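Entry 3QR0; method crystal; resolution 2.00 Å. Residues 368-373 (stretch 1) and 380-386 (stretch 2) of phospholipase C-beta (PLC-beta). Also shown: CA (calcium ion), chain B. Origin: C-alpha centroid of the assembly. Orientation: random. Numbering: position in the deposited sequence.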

# COMPACT_ATOMS: atom_id res chain seq x y z
N GLU A 368 -9.09 1.26 15.96
CA GLU A 368 -10.25 1.26 16.83
C GLU A 368 -10.24 0.06 17.78
O GLU A 368 -9.93 -1.06 17.38
CB GLU A 368 -11.52 1.25 16.00
CG GLU A 368 -12.80 1.41 16.82
CD GLU A 368 -14.01 1.67 15.95
OE1 GLU A 368 -13.87 1.65 14.72
OE2 GLU A 368 -15.11 1.88 16.51
N LEU A 369 -10.58 0.33 19.03
CA LEU A 369 -10.68 -0.68 20.07
C LEU A 369 -12.05 -0.53 20.73
O LEU A 369 -12.32 0.49 21.38
CB LEU A 369 -9.57 -0.50 21.12
CG LEU A 369 -8.10 -0.72 20.73
CD1 LEU A 369 -7.56 0.34 19.77
CD2 LEU A 369 -7.22 -0.76 21.99
N ASP A 370 -12.92 -1.52 20.52
CA ASP A 370 -14.24 -1.57 21.14
C ASP A 370 -14.13 -2.34 22.44
O ASP A 370 -14.04 -3.58 22.43
CB ASP A 370 -15.26 -2.28 20.24
CG ASP A 370 -15.67 -1.46 19.03
OD1 ASP A 370 -15.07 -0.39 18.76
OD2 ASP A 370 -16.59 -1.90 18.32
N CYS A 371 -14.15 -1.62 23.57
CA CYS A 371 -13.88 -2.22 24.87
C CYS A 371 -15.15 -2.55 25.64
O CYS A 371 -16.03 -1.70 25.79
CB CYS A 371 -12.99 -1.28 25.69
SG CYS A 371 -11.51 -0.75 24.80
N TRP A 372 -15.24 -3.79 26.13
CA TRP A 372 -16.39 -4.27 26.90
C TRP A 372 -15.91 -4.98 28.17
O TRP A 372 -14.76 -5.44 28.25
CB TRP A 372 -17.24 -5.23 26.05
CG TRP A 372 -17.80 -4.59 24.81
CD1 TRP A 372 -17.17 -4.44 23.61
CD2 TRP A 372 -19.11 -4.02 24.65
NE1 TRP A 372 -18.01 -3.81 22.71
CE2 TRP A 372 -19.20 -3.54 23.33
CE3 TRP A 372 -20.21 -3.87 25.50
CZ2 TRP A 372 -20.35 -2.90 22.83
CZ3 TRP A 372 -21.36 -3.24 25.01
CH2 TRP A 372 -21.41 -2.77 23.68
N ASP A 373 -16.80 -5.08 29.16
CA ASP A 373 -16.50 -5.81 30.40
C ASP A 373 -16.37 -7.29 30.09
O ASP A 373 -17.25 -7.86 29.46
CB ASP A 373 -17.62 -5.63 31.44
CG ASP A 373 -17.59 -4.26 32.12
OD1 ASP A 373 -16.63 -3.49 31.93
OD2 ASP A 373 -18.56 -3.96 32.85
N ILE A 380 -12.30 -6.87 27.60
CA ILE A 380 -12.16 -7.56 26.33
C ILE A 380 -12.47 -6.60 25.19
O ILE A 380 -13.03 -5.53 25.41
CB ILE A 380 -13.11 -8.77 26.23
CG1 ILE A 380 -14.57 -8.33 26.29
CG2 ILE A 380 -12.78 -9.79 27.32
CD1 ILE A 380 -15.56 -9.45 26.16
N ILE A 381 -12.09 -7.02 23.99
CA ILE A 381 -12.44 -6.30 22.76
C ILE A 381 -13.29 -7.21 21.89
O ILE A 381 -12.95 -8.37 21.66
CB ILE A 381 -11.18 -5.87 22.00
CG1 ILE A 381 -10.46 -4.75 22.76
CG2 ILE A 381 -11.54 -5.40 20.57
CD1 ILE A 381 -9.13 -4.32 22.15
N THR A 382 -14.42 -6.67 21.43
CA THR A 382 -15.34 -7.41 20.58
C THR A 382 -16.39 -6.45 20.00
O THR A 382 -16.45 -5.29 20.40
CB THR A 382 -16.06 -8.55 21.36
OG1 THR A 382 -16.72 -9.43 20.44
CG2 THR A 382 -17.08 -8.00 22.36
N HIS A 383 -17.19 -6.95 19.07
CA HIS A 383 -18.33 -6.18 18.57
C HIS A 383 -19.54 -6.55 19.42
O HIS A 383 -20.06 -7.66 19.34
CB HIS A 383 -18.59 -6.48 17.08
CG HIS A 383 -19.47 -5.47 16.40
ND1 HIS A 383 -19.95 -5.64 15.12
CD2 HIS A 383 -19.94 -4.27 16.82
CE1 HIS A 383 -20.68 -4.60 14.78
NE2 HIS A 383 -20.70 -3.75 15.80
N GLY A 384 -19.97 -5.61 20.26
CA GLY A 384 -21.03 -5.86 21.22
C GLY A 384 -22.36 -6.28 20.62
O GLY A 384 -22.74 -5.81 19.54
N PHE A 385 -23.06 -7.16 21.33
CA PHE A 385 -24.37 -7.69 20.93
C PHE A 385 -24.36 -8.44 19.59
O PHE A 385 -25.38 -8.50 18.90
CB PHE A 385 -25.43 -6.59 20.93
CG PHE A 385 -25.52 -5.84 22.23
CD1 PHE A 385 -26.28 -6.33 23.28
CD2 PHE A 385 -24.84 -4.64 22.41
CE1 PHE A 385 -26.37 -5.63 24.49
CE2 PHE A 385 -24.92 -3.94 23.61
CZ PHE A 385 -25.68 -4.44 24.65
N THR A 386 -23.23 -9.05 19.25
CA THR A 386 -23.12 -9.88 18.05
C THR A 386 -22.57 -11.25 18.43
O THR A 386 -22.31 -11.51 19.60
CB THR A 386 -22.19 -9.26 17.00
OG1 THR A 386 -20.84 -9.35 17.45
CG2 THR A 386 -22.57 -7.79 16.71
CA CA B . -16.73 0.20 16.91
O HOH W 1 -18.78 -2.89 19.83
O HOH W 2 -18.90 -0.81 16.37
O HOH W 3 -17.77 1.24 14.97

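Stretch 1 is a strand that pairs with the strand at the start of stretch 2 in antiparallel register, and the side chains of Asp 370 and Trp 372 reach the residues that follow. Together the two stretches bury 465 Å², and the work divides between backbone pairing, one large aromatic ring and one bridging water.

Glu 368 makes no contact with stretch 2. Its carboxylate serves the calcium ion instead, with OE2 2.4 Å from the metal. Leu 369 is the first residue to touch: its CB lies 4.0 Å from CD1 of Ile 381, a purely apolar contact between buried branched side chains.

Asp 370 links the contact to the metal site. Both carboxylate oxygens, OD1 and OD2, bind the calcium at 2.5 Å, and OD2 also accepts a hydrogen bond from water 1 at 2.8 Å. A short, charged side chain suits this position because it can chelate the ion while still reaching the water. Its backbone O accepts a hydrogen bond from N of Thr 382 at 3.3 Å and receives a CA-H...O contact from CA of Ile 381 at 3.2 Å. Its own N is buried here without a partner in the model.

Cys 371 faces Ile 381 as a non-hydrogen-bonded pair, their CA atoms 4.8 Å apart and their side chains on the same face of the sheet. Its CA makes another CA-H...O contact, 3.5 Å from O of Ile 380.

Trp 372 has the largest area covered by the partner stretch, 120 Å². Its backbone closes a reciprocal pair with Ile 380: N of Trp 372 donates to O of Ile 380, and N of Ile 380 donates to O of Trp 372, both at 2.9 Å and nearly straight. The two side chains share the other face, with CB of Trp 372 4.1 Å from CG1 of Ile 380. The indole then extends along the loop. Its CZ2 lies 3.4 Å from CA of Gly 384, where an ideal CB would stand 2.1 Å from that same CZ2 and clash; glycine makes the close approach possible. Farther out, CH2 meets CE2 of Phe 385 at 3.7 Å, the rings' planes almost perpendicular. Water 1 ties this together, accepting from NE1 of Trp 372 at 3.1 Å and from N of Gly 384 at 3.0 Å.

Asp 373 ends the contact lightly, its O 4.0 Å from CD1 of Ile 380 while its CA-to-CB bond points away from stretch 2.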